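Local coordinates for protein putative platelet activating factor (Streptococcus pneumoniae, PDB 2HSJ) that is of unknown function but belongs to the GDSL-like lipase/acylhydrolase family and so probably hydrolyses ester bonds, perhaps in a platelet-activating-factor-like lipid, at residues Val102-Asn105 with Glu106-Asn110. Residues are numbered along the deposited sequence; the frame is centred on the assembly and turned at random.
Sequences VPVN and EALNN
The side chain of Glu106 reaches back past the start of its helix to Pro103 and Val102. Glu106 CB lies 3.4 Å from Pro103 O. CG stands anti to the backbone N (chi1 179°), and the chain runs on extended, which carries the carboxylate back to the residues ahead of the helix. Glu106 CD lies 4.1 Å from Val102 CG1. Glu106 OE1 comes to 3.8 Å from the ring atom CD of Pro103. Glu106 OE2 lies 4.0 Å from CG1 of Val102, whose side chain crosses that of Glu106 at about a right angle. All are van der Waals contacts.

Pro103 is the N-cap of helix 104-121, in the GDSL-like (SGNH) hydrolase fold, where helices pack around a parallel sheet. Pro103 O opens the helical ladder, taking a nearly straight bond from Ala107 N at 3.1 Å and a weak, bent one from Glu106 N. The next two bonds run from Leu108 N to Val104 O and from Asn109 N to Asn105 O.

On another side of the helix, Val104 and Leu108 lie side by side, pointing the same way. CG2 of Val104 meets CD1 of Leu108 at 4.2 Å in one of the two modelled conformers of Leu108. Both side chains also touch helix 150-164, Val104 at Trp156 and, in that conformer, Leu108 at Ala159 and Tyr160. Val102 CG1 reaches Ala107 CB at 4.4 Å, and both residues touch Asp97 of helix 95-99.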
loop_
_atom_site.group_PDB
_atom_site.type_symbol
_atom_site.label_atom_id
_atom_site.label_comp_id
_atom_site.label_asym_id
_atom_site.label_seq_id
_atom_site.Cartn_x
_atom_site.Cartn_y
_atom_site.Cartn_z
ATOM N N VAL D 102 -2.850 -25.441 31.492
ATOM C CA VAL D 102 -2.081 -26.206 30.492
ATOM C C VAL D 102 -0.638 -26.368 30.987
ATOM O O VAL D 102 -0.070 -25.392 31.466
ATOM C CB VAL D 102 -2.075 -25.458 29.139
ATOM C CG1 VAL D 102 -1.114 -26.124 28.154
ATOM C CG2 VAL D 102 -3.473 -25.427 28.577
ATOM N N PRO D 103 -0.065 -27.597 30.929
ATOM C CA PRO D 103 1.324 -27.723 31.407
ATOM C C PRO D 103 2.269 -26.835 30.613
ATOM O O PRO D 103 2.151 -26.749 29.387
ATOM C CB PRO D 103 1.654 -29.210 31.189
ATOM C CG PRO D 103 0.291 -29.898 31.208
ATOM C CD PRO D 103 -0.617 -28.901 30.509
ATOM N N VAL D 104 3.183 -26.158 31.306
ATOM C CA VAL D 104 4.102 -25.251 30.615
ATOM C C VAL D 104 4.870 -25.942 29.480
ATOM O O VAL D 104 5.047 -25.374 28.409
ATOM C CB VAL D 104 5.035 -24.483 31.600
ATOM C CG1 VAL D 104 5.948 -25.433 32.403
ATOM C CG2 VAL D 104 5.867 -23.429 30.874
ATOM N N ASN D 105 5.322 -27.174 29.705
ATOM C CA ASN D 105 6.013 -27.927 28.663
ATOM C C ASN D 105 5.152 -28.208 27.431
ATOM O O ASN D 105 5.672 -28.261 26.317
ATOM C CB ASN D 105 6.521 -29.262 29.209
ATOM C CG ASN D 105 7.739 -29.115 30.110
ATOM O OD1 ASN D 105 8.439 -28.098 30.089
ATOM N ND2 ASN D 105 8.006 -30.148 30.903
ATOM N N GLU D 106 3.845 -28.400 27.625
ATOM C CA GLU D 106 2.952 -28.549 26.489
ATOM C C GLU D 106 2.820 -27.226 25.712
ATOM O O GLU D 106 2.927 -27.214 24.491
ATOM C CB GLU D 106 1.584 -29.064 26.943
ATOM C CG GLU D 106 0.547 -29.244 25.827
ATOM C CD GLU D 106 -0.756 -29.846 26.361
ATOM O OE1 GLU D 106 -0.699 -30.802 27.165
ATOM O OE2 GLU D 106 -1.834 -29.362 25.981
ATOM N N ALA D 107 2.607 -26.116 26.419
ATOM C CA ALA D 107 2.571 -24.806 25.749
ATOM C C ALA D 107 3.871 -24.513 24.978
ATOM O O ALA D 107 3.837 -24.013 23.846
ATOM C CB ALA D 107 2.286 -23.691 26.740
ATOM N N LEU D 108 5.013 -24.788 25.609
ATOM C CA LEU D 108 6.305 -24.574 24.968
ATOM C C LEU D 108 6.450 -25.408 23.706
ATOM O O LEU D 108 6.816 -24.875 22.653
ATOM C CB LEU D 108 7.456 -24.887 25.933
ATOM C CG LEU D 108 7.632 -23.934 27.116
ATOM C CD1 LEU D 108 8.722 -24.477 28.046
ATOM C CD2 LEU D 108 7.913 -22.494 26.668
ATOM N N ASN D 109 6.139 -26.701 23.804
ATOM C CA ASN D 109 6.194 -27.578 22.630
ATOM C C ASN D 109 5.307 -27.048 21.520
ATOM O O ASN D 109 5.695 -27.070 20.349
ATOM C CB ASN D 109 5.777 -29.010 22.958
ATOM C CG ASN D 109 6.856 -29.769 23.696
ATOM O OD1 ASN D 109 8.009 -29.338 23.749
ATOM N ND2 ASN D 109 6.483 -30.901 24.281
ATOM N N ASN D 110 4.128 -26.533 21.888
ATOM C CA ASN D 110 3.241 -25.921 20.896
ATOM C C ASN D 110 3.906 -24.718 20.227
ATOM O O ASN D 110 3.896 -24.599 19.000
ATOM C CB ASN D 110 1.915 -25.491 21.526
ATOM C CG ASN D 110 1.016 -26.665 21.886
ATOM O OD1 ASN D 110 1.197 -27.774 21.392
ATOM N ND2 ASN D 110 0.037 -26.411 22.731
#